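Local coordinates for protein ribokinase (Cryptococcus neoformans var. grubii serotype A, PDB 6CW5) that probably catalyses the magnesium- and ATP-dependent phosphorylation of D-ribose at O-5, giving D-ribose 5-phosphate and ADP, at residues V21-F27 with T101-Q107; A122-L126 with E146-S151. All coordinates share one frame. Numbering follows the deposited sequence.

Overall arrangement
From the N terminus the chain leaves strand 15-18 of the large sheet and enters strand 22-29 of the small sheet. Contact 1 closes the first loop: residues 101-107 return parallel beside residues 21-27. Edge strand 115-119 of the small sheet then leads to residues 122-126. Contact 2 closes a second, shorter loop, in series, where residues 146-151 lead into helix 149-161. The centres of the two contacts lie about 17 Å apart, yet they touch through Asn123, whose OD1 is 2.8 Å from Val21 N, a probable hydrogen bond. Contact 1 builds the small sheet; contact 2 packs the chain leaving that sheet against the start of helix 149-161, beside strand 15-18 of the large sheet.

Contact 1. Residues V21-F27 with T101-Q107; sequences VNIDEFF and TGRAVIQ
Strands 22-27 and 102-107 run parallel in extended conformation, their axes 4.3 Å apart at closest and inclined at 21°. Thr101 sets CG2 3.9 Å from Ile23 CG1; Thr101 OG1 hydrogen-bonds to Asp75. Water 1 lies 2.9 Å from Gly102 N, whose hydrogen bond it accepts, and 2.8 Å from Val21 O, while Gly102 O accepts from Ile23 N (2.8 Å). Arg103 pairs with Ile23. Its chi3 of 61° swings NH2 to Glu25 OE1, a 2.7 Å salt bridge, and water 2 links Arg103 NE (3.2 Å) to Ile23 O (2.9 Å). Ala104 N donates to Ile23 O (3.1 Å), and Ala104 O accepts from Glu25 N (2.9 Å). This is the central pair of the four-stranded sheet, the lid in ribokinases. Asn22 and Asp24, predicted substrate-binding residues, share a face with Ala104 and hydrogen-bond a glycerol, probably from the crystallisation liquor. Val105 pairs with Glu25 and packs CG1 3.9 Å from Phe27 CE2. Ile106 N donates to Glu25 O (2.8 Å), and Ile106 O accepts from Phe27 N (2.8 Å). The mt rotamer of Ile106 lays CD1 over the Phe26 ring face in a CH-pi contact, 3.9 Å from the centroid. Gln107 pairs with Phe27.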
ATOM      1  N   VAL A  21     -14.028   8.520  -2.129  1.00 18.90           N
ATOM      2  CA  VAL A  21     -15.151   9.294  -2.638  1.00 19.63           C
ATOM      3  C   VAL A  21     -16.150   8.303  -3.201  1.00 20.34           C
ATOM      4  O   VAL A  21     -15.780   7.451  -4.014  1.00 20.64           O
ATOM      5  CB  VAL A  21     -14.712  10.278  -3.731  1.00 19.32           C
ATOM      6  CG1 VAL A  21     -15.911  11.081  -4.270  1.00 21.30           C
ATOM      7  CG2 VAL A  21     -13.629  11.199  -3.174  1.00 21.23           C
ATOM      8  N   ASN A  22     -17.407   8.402  -2.764  1.00 21.69           N
ATOM      9  CA  ASN A  22     -18.463   7.518  -3.234  1.00 16.22           C
ATOM     10  C   ASN A  22     -19.607   8.333  -3.802  1.00 21.76           C
ATOM     11  O   ASN A  22     -19.918   9.429  -3.322  1.00 25.19           O
ATOM     12  CB  ASN A  22     -19.057   6.654  -2.115  1.00 17.85           C
ATOM     13  CG  ASN A  22     -18.085   5.619  -1.591  1.00 21.39           C
ATOM     14  OD1 ASN A  22     -17.211   5.149  -2.305  1.00 22.65           O
ATOM     15  ND2 ASN A  22     -18.276   5.233  -0.362  1.00 21.73           N
ATOM     16  N   ILE A  23     -20.239   7.774  -4.818  1.00 18.87           N
ATOM     17  CA  ILE A  23     -21.592   8.188  -5.181  1.00 20.68           C
ATOM     18  C   ILE A  23     -22.517   7.274  -4.391  1.00 19.94           C
ATOM     19  O   ILE A  23     -22.512   6.063  -4.602  1.00 24.28           O
ATOM     20  CB  ILE A  23     -21.829   8.094  -6.688  1.00 26.15           C
ATOM     21  CG1 ILE A  23     -20.876   9.061  -7.392  1.00 24.38           C
ATOM     22  CG2 ILE A  23     -23.298   8.414  -7.012  1.00 28.41           C
ATOM     23  CD1 ILE A  23     -20.909   8.966  -8.923  1.00 29.46           C
ATOM     24  N   ASP A  24     -23.286   7.852  -3.458  1.00 21.13           N
ATOM     25  CA  ASP A  24     -24.196   7.096  -2.613  1.00 21.43           C
ATOM     26  C   ASP A  24     -25.521   6.956  -3.340  1.00 26.35           C
ATOM     27  O   ASP A  24     -26.088   7.950  -3.788  1.00 27.73           O
ATOM     28  CB  ASP A  24     -24.444   7.807  -1.282  1.00 19.04           C
ATOM     29  CG  ASP A  24     -23.228   7.765  -0.344  1.00 24.34           C
ATOM     30  OD1 ASP A  24     -22.219   7.114  -0.683  1.00 24.18           O
ATOM     31  OD2 ASP A  24     -23.327   8.377   0.735  1.00 24.59           O
ATOM     32  N   GLU A  25     -26.029   5.735  -3.417  1.00 18.21           N
ATOM     33  CA  GLU A  25     -27.357   5.499  -3.962  1.00 19.21           C
ATOM     34  C   GLU A  25     -28.224   4.982  -2.828  1.00 22.47           C
ATOM     35  O   GLU A  25     -28.003   3.866  -2.340  1.00 25.51           O
ATOM     36  CB  GLU A  25     -27.284   4.509  -5.105  1.00 25.64           C
ATOM     37  CG  GLU A  25     -26.634   5.095  -6.332  1.00 29.84           C
ATOM     38  CD  GLU A  25     -26.653   4.113  -7.476  1.00 40.67           C
ATOM     39  OE1 GLU A  25     -25.973   3.084  -7.367  1.00 40.77           O
ATOM     40  OE2 GLU A  25     -27.377   4.359  -8.464  1.00 52.97           O
ATOM     41  N   PHE A  26     -29.184   5.808  -2.393  1.00 23.64           N
ATOM     42  CA  PHE A  26     -30.126   5.426  -1.347  1.00 24.00           C
ATOM     43  C   PHE A  26     -31.367   4.824  -1.996  1.00 20.91           C
ATOM     44  O   PHE A  26     -32.155   5.548  -2.606  1.00 23.63           O
ATOM     45  CB  PHE A  26     -30.533   6.624  -0.504  1.00 25.98           C
ATOM     46  CG  PHE A  26     -29.412   7.188   0.311  1.00 27.29           C
ATOM     47  CD1 PHE A  26     -29.207   6.754   1.613  1.00 31.45           C
ATOM     48  CD2 PHE A  26     -28.559   8.144  -0.228  1.00 32.80           C
ATOM     49  CE1 PHE A  26     -28.161   7.267   2.369  1.00 31.99           C
ATOM     50  CE2 PHE A  26     -27.505   8.667   0.528  1.00 32.97           C
ATOM     51  CZ  PHE A  26     -27.311   8.225   1.821  1.00 32.32           C
ATOM     52  N   PHE A  27     -31.558   3.522  -1.800  1.00 21.38           N
ATOM     53  CA  PHE A  27     -32.759   2.810  -2.223  1.00 21.50           C
ATOM     54  C   PHE A  27     -33.724   2.725  -1.043  1.00 26.10           C
ATOM     55  O   PHE A  27     -33.446   2.041  -0.049  1.00 26.17           O
ATOM     56  CB  PHE A  27     -32.374   1.426  -2.730  1.00 18.46           C
ATOM     57  CG  PHE A  27     -31.646   1.444  -4.031  1.00 19.86           C
ATOM     58  CD1 PHE A  27     -32.338   1.334  -5.226  1.00 24.92           C
ATOM     59  CD2 PHE A  27     -30.262   1.541  -4.068  1.00 21.94           C
ATOM     60  CE1 PHE A  27     -31.645   1.356  -6.452  1.00 25.68           C
ATOM     61  CE2 PHE A  27     -29.567   1.559  -5.266  1.00 23.32           C
ATOM     62  CZ  PHE A  27     -30.244   1.459  -6.467  1.00 24.13           C
ATOM     63  N   THR A 101     -16.302   6.174 -10.476  1.00 21.82           N
ATOM     64  CA  THR A 101     -16.266   6.557  -9.074  1.00 20.99           C
ATOM     65  C   THR A 101     -16.808   5.417  -8.213  1.00 22.97           C
ATOM     66  O   THR A 101     -17.748   4.713  -8.605  1.00 22.71           O
ATOM     67  CB  THR A 101     -17.093   7.838  -8.904  1.00 25.59           C
ATOM     68  OG1 THR A 101     -16.559   8.847  -9.780  1.00 26.10           O
ATOM     69  CG2 THR A 101     -17.021   8.366  -7.473  1.00 20.81           C
ATOM     70  N   GLY A 102     -16.206   5.228  -7.035  1.00 19.93           N
ATOM     71  CA  GLY A 102     -16.723   4.243  -6.114  1.00 19.43           C
ATOM     72  C   GLY A 102     -18.163   4.533  -5.746  1.00 25.77           C
ATOM     73  O   GLY A 102     -18.655   5.667  -5.830  1.00 23.19           O
ATOM     74  N   ARG A 103     -18.863   3.472  -5.357  1.00 19.99           N
ATOM     75  CA  ARG A 103     -20.296   3.553  -5.111  1.00 19.49           C
ATOM     76  C   ARG A 103     -20.624   2.936  -3.765  1.00 22.69           C
ATOM     77  O   ARG A 103     -19.992   1.954  -3.350  1.00 23.37           O
ATOM     78  CB  ARG A 103     -21.076   2.838  -6.219  1.00 22.24           C
ATOM     79  CG  ARG A 103     -20.862   3.476  -7.591  1.00 29.98           C
ATOM     80  CD  ARG A 103     -21.339   2.573  -8.666  1.00 34.42           C
ATOM     81  NE  ARG A 103     -22.764   2.322  -8.499  1.00 27.55           N
ATOM     82  CZ  ARG A 103     -23.421   1.392  -9.165  1.00 29.85           C
ATOM     83  NH1 ARG A 103     -22.777   0.642 -10.053  1.00 33.01           N
ATOM     84  NH2 ARG A 103     -24.718   1.219  -8.947  1.00 35.02           N
ATOM     85  N   ALA A 104     -21.586   3.535  -3.063  1.00 23.23           N
ATOM     86  CA  ALA A 104     -22.200   2.881  -1.907  1.00 26.95           C
ATOM     87  C   ALA A 104     -23.643   2.606  -2.263  1.00 28.86           C
ATOM     88  O   ALA A 104     -24.399   3.540  -2.537  1.00 26.59           O
ATOM     89  CB  ALA A 104     -22.125   3.728  -0.636  1.00 23.05           C
ATOM     90  N   VAL A 105     -24.029   1.336  -2.270  1.00 21.48           N
ATOM     91  CA  VAL A 105     -25.417   0.986  -2.529  1.00 21.35           C
ATOM     92  C   VAL A 105     -26.071   0.844  -1.164  1.00 23.95           C
ATOM     93  O   VAL A 105     -25.766  -0.100  -0.431  1.00 23.43           O
ATOM     94  CB  VAL A 105     -25.537  -0.298  -3.357  1.00 24.59           C
ATOM     95  CG1 VAL A 105     -26.990  -0.712  -3.506  1.00 24.41           C
ATOM     96  CG2 VAL A 105     -24.917  -0.082  -4.720  1.00 28.04           C
ATOM     97  N   ILE A 106     -26.948   1.788  -0.811  1.00 22.35           N
ATOM     98  CA  ILE A 106     -27.488   1.902   0.545  1.00 19.87           C
ATOM     99  C   ILE A 106     -28.954   1.515   0.528  1.00 25.26           C
ATOM    100  O   ILE A 106     -29.769   2.131  -0.173  1.00 26.13           O
ATOM    101  CB  ILE A 106     -27.304   3.317   1.115  1.00 25.15           C
ATOM    102  CG1 ILE A 106     -25.824   3.731   0.967  1.00 26.28           C
ATOM    103  CG2 ILE A 106     -27.781   3.363   2.580  1.00 26.25           C
ATOM    104  CD1 ILE A 106     -25.474   5.077   1.562  1.00 32.82           C
ATOM    105  N   GLN A 107     -29.293   0.483   1.287  1.00 22.39           N
ATOM    106  CA  GLN A 107     -30.683   0.137   1.518  1.00 26.84           C
ATOM    107  C   GLN A 107     -31.134   0.965   2.711  1.00 24.53           C
ATOM    108  O   GLN A 107     -30.618   0.792   3.816  1.00 25.57           O
ATOM    109  CB  GLN A 107     -30.846  -1.356   1.791  1.00 27.48           C
ATOM    110  CG  GLN A 107     -30.492  -2.267   0.638  1.00 31.77           C
ATOM    111  CD  GLN A 107     -30.579  -3.720   1.056  1.00 30.15           C
ATOM    112  OE1 GLN A 107     -31.669  -4.260   1.250  1.00 29.24           O
ATOM    113  NE2 GLN A 107     -29.426  -4.353   1.208  1.00 23.97           N
TER
HETATM  114  O   HOH W   1     -14.073   7.057  -6.234  1.00 21.42           O
HETATM  115  O   HOH W   2     -23.547   5.142  -7.112  1.00 44.60           O

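Contact 2. Residues A122-L126 with E146-S151; sequences ANYYL and EVPLSS
This is a packing contact between two connecting segments, beside the predicted substrate site and at the dimer interface. Residues 122-126 lie in the loop between strands 115-119 and 140-143; residues 146-151 enter helix 149-161. No clear hydrogen bond joins them. Ala122 and Asn123 are in 3-10 conformation, and Tyr125 N hydrogen-bonds to Ala122 O (3.0 Å). The chain is extended again at Tyr125 and Leu126. In the other segment Val147 is extended, Pro148 is the N-cap, and Ser151 N hydrogen-bonds to Pro148 O (2.9 Å) in the first helical turn. The backbones come closest at Tyr124 and Val147, with CA atoms 5.3 Å apart. Asn123 CB lies 3.5 Å from Glu146 O, and Asn123 O sits 3.6 Å from Val147 CB and 3.5 Å from Pro148 CD. Tyr124, with chi1 of -94°, turns its ring against the start of the helix. Pro148 CG lies over the ring face, 3.8 Å from the centroid, in a CH-pi contact, and Tyr124 CE1 is 3.4 Å from Val147 C. Leu126, an mt rotamer, brings CD2 4.2 Å from Ser151 OG, which hydrogen-bonds to Arg18. Glu146, predicted to bind substrate, hydrogen-bonds through its carboxylate to Ser20 OG, Lys51 N and a glycerol, probably from the crystallisation liquor. Leu149 packs on Leu176. Tyr124 OH and Leu149 N both hydrogen-bond to Thr130 of the second subunit. Leu126 of the second subunit packs on Pro148 and Leu126 of this chain. Within the chain, Val147 and Leu126 rest on Arg18 of strand 15-18, beside the start of helix 149-161.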
ATOM      1  N   ALA A 122     -12.839   3.579  -8.455  1.00 21.11           N
ATOM      2  CA  ALA A 122     -11.623   4.390  -8.446  1.00 21.87           C
ATOM      3  C   ALA A 122     -11.008   4.530  -7.066  1.00 19.71           C
ATOM      4  O   ALA A 122      -9.832   4.903  -6.957  1.00 17.36           O
ATOM      5  CB  ALA A 122     -11.929   5.788  -9.014  1.00 21.83           C
ATOM      6  N   ASN A 123     -11.749   4.224  -5.998  1.00 17.74           N
ATOM      7  CA  ASN A 123     -11.146   4.353  -4.674  1.00 18.18           C
ATOM      8  C   ASN A 123      -9.977   3.403  -4.485  1.00 18.14           C
ATOM      9  O   ASN A 123      -9.113   3.670  -3.633  1.00 18.96           O
ATOM     10  CB  ASN A 123     -12.185   4.112  -3.580  1.00 20.64           C
ATOM     11  CG  ASN A 123     -13.151   5.247  -3.454  1.00 20.72           C
ATOM     12  OD1 ASN A 123     -12.748   6.417  -3.475  1.00 19.31           O
ATOM     13  ND2 ASN A 123     -14.453   4.923  -3.343  1.00 20.36           N
ATOM     14  N   TYR A 124      -9.918   2.314  -5.255  1.00 17.10           N
ATOM     15  CA  TYR A 124      -8.801   1.375  -5.173  1.00 16.57           C
ATOM     16  C   TYR A 124      -7.801   1.555  -6.308  1.00 23.40           C
ATOM     17  O   TYR A 124      -6.952   0.681  -6.529  1.00 21.48           O
ATOM     18  CB  TYR A 124      -9.305  -0.079  -5.134  1.00 17.14           C
ATOM     19  CG  TYR A 124      -9.464  -0.607  -3.726  1.00 18.70           C
ATOM     20  CD1 TYR A 124     -10.224   0.072  -2.786  1.00 15.59           C
ATOM     21  CD2 TYR A 124      -8.828  -1.784  -3.335  1.00 21.27           C
ATOM     22  CE1 TYR A 124     -10.353  -0.413  -1.490  1.00 15.99           C
ATOM     23  CE2 TYR A 124      -8.958  -2.287  -2.053  1.00 19.27           C
ATOM     24  CZ  TYR A 124      -9.722  -1.602  -1.140  1.00 17.40           C
ATOM     25  OH  TYR A 124      -9.832  -2.086   0.148  1.00 22.10           O
ATOM     26  N   TYR A 125      -7.871   2.671  -7.014  1.00 18.74           N
ATOM     27  CA  TYR A 125      -6.869   3.002  -8.022  1.00 17.14           C
ATOM     28  C   TYR A 125      -5.631   3.598  -7.380  1.00 19.96           C
ATOM     29  O   TYR A 125      -5.720   4.453  -6.498  1.00 19.12           O
ATOM     30  CB  TYR A 125      -7.443   4.008  -8.991  1.00 20.25           C
ATOM     31  CG  TYR A 125      -6.436   4.640  -9.937  1.00 20.89           C
ATOM     32  CD1 TYR A 125      -6.062   3.993 -11.124  1.00 25.73           C
ATOM     33  CD2 TYR A 125      -5.900   5.898  -9.677  1.00 20.67           C
ATOM     34  CE1 TYR A 125      -5.172   4.592 -12.025  1.00 28.82           C
ATOM     35  CE2 TYR A 125      -5.009   6.508 -10.599  1.00 25.43           C
ATOM     36  CZ  TYR A 125      -4.644   5.842 -11.743  1.00 26.89           C
ATOM     37  OH  TYR A 125      -3.758   6.438 -12.641  1.00 30.29           O
ATOM     38  N   LEU A 126      -4.474   3.142  -7.835  1.00 21.82           N
ATOM     39  CA  LEU A 126      -3.212   3.734  -7.464  1.00 22.88           C
ATOM     40  C   LEU A 126      -2.471   4.032  -8.758  1.00 19.59           C
ATOM     41  O   LEU A 126      -2.335   3.146  -9.624  1.00 18.87           O
ATOM     42  CB  LEU A 126      -2.397   2.786  -6.574  1.00 22.50           C
ATOM     43  CG  LEU A 126      -3.014   2.597  -5.195  1.00 26.07           C
ATOM     44  CD1 LEU A 126      -2.217   1.564  -4.412  1.00 29.48           C
ATOM     45  CD2 LEU A 126      -3.030   3.912  -4.476  1.00 24.13           C
ATOM     46  N   GLU A 146     -11.726   2.737   3.272  1.00 14.08           N
ATOM     47  CA  GLU A 146     -12.406   2.515   1.995  1.00 14.94           C
ATOM     48  C   GLU A 146     -11.468   2.623   0.803  1.00 19.08           C
ATOM     49  O   GLU A 146     -11.950   2.712  -0.336  1.00 17.46           O
ATOM     50  CB  GLU A 146     -13.571   3.500   1.816  1.00 17.54           C
ATOM     51  CG  GLU A 146     -14.727   3.223   2.781  1.00 18.62           C
ATOM     52  CD  GLU A 146     -15.968   4.088   2.563  1.00 19.55           C
ATOM     53  OE1 GLU A 146     -15.876   5.198   1.976  1.00 23.39           O
ATOM     54  OE2 GLU A 146     -17.049   3.656   3.042  1.00 21.35           O
ATOM     55  N   VAL A 147     -10.156   2.669   1.040  1.00 17.35           N
ATOM     56  CA  VAL A 147      -9.131   2.623   0.001  1.00 17.02           C
ATOM     57  C   VAL A 147      -8.215   1.454   0.338  1.00 18.77           C
ATOM     58  O   VAL A 147      -8.408   0.835   1.405  1.00 18.57           O
ATOM     59  CB  VAL A 147      -8.383   3.969  -0.100  1.00 16.78           C
ATOM     60  CG1 VAL A 147      -9.412   5.081  -0.299  1.00 19.75           C
ATOM     61  CG2 VAL A 147      -7.522   4.234   1.171  1.00 16.99           C
ATOM     62  N   PRO A 148      -7.226   1.097  -0.511  1.00 17.29           N
ATOM     63  CA  PRO A 148      -6.437  -0.108  -0.231  1.00 14.30           C
ATOM     64  C   PRO A 148      -5.732   0.053   1.094  1.00 18.61           C
ATOM     65  O   PRO A 148      -5.158   1.108   1.371  1.00 16.22           O
ATOM     66  CB  PRO A 148      -5.413  -0.163  -1.380  1.00 18.05           C
ATOM     67  CG  PRO A 148      -6.132   0.543  -2.523  1.00 18.23           C
ATOM     68  CD  PRO A 148      -6.883   1.666  -1.839  1.00 14.88           C
ATOM     69  N   LEU A 149      -5.769  -1.006   1.913  1.00 16.66           N
ATOM     70  CA  LEU A 149      -5.215  -0.862   3.261  1.00 15.92           C
ATOM     71  C   LEU A 149      -3.734  -0.516   3.213  1.00 14.25           C
ATOM     72  O   LEU A 149      -3.239   0.236   4.057  1.00 16.18           O
ATOM     73  CB  LEU A 149      -5.427  -2.139   4.069  1.00 15.91           C
ATOM     74  CG  LEU A 149      -4.872  -2.132   5.518  1.00 15.83           C
ATOM     75  CD1 LEU A 149      -5.480  -0.987   6.333  1.00 18.07           C
ATOM     76  CD2 LEU A 149      -5.139  -3.530   6.188  1.00 16.11           C
ATOM     77  N   SER A 150      -2.991  -1.075   2.246  1.00 16.51           N
ATOM     78  CA  SER A 150      -1.573  -0.765   2.188  1.00 15.07           C
ATOM     79  C   SER A 150      -1.347   0.734   2.034  1.00 17.26           C
ATOM     80  O   SER A 150      -0.336   1.265   2.528  1.00 16.08           O
ATOM     81  CB  SER A 150      -0.878  -1.527   1.053  1.00 22.78           C
ATOM     82  OG  SER A 150      -1.336  -1.111  -0.223  1.00 20.32           O
ATOM     83  N   SER A 151      -2.256   1.425   1.343  1.00 16.16           N
ATOM     84  CA  SER A 151      -2.094   2.872   1.153  1.00 19.28           C
ATOM     85  C   SER A 151      -2.380   3.611   2.453  1.00 19.09           C
ATOM     86  O   SER A 151      -1.592   4.461   2.887  1.00 19.30           O
ATOM     87  CB  SER A 151      -2.998   3.350   0.005  1.00 22.52           C
ATOM     88  OG  SER A 151      -2.773   4.728  -0.319  1.00 21.45           O
TER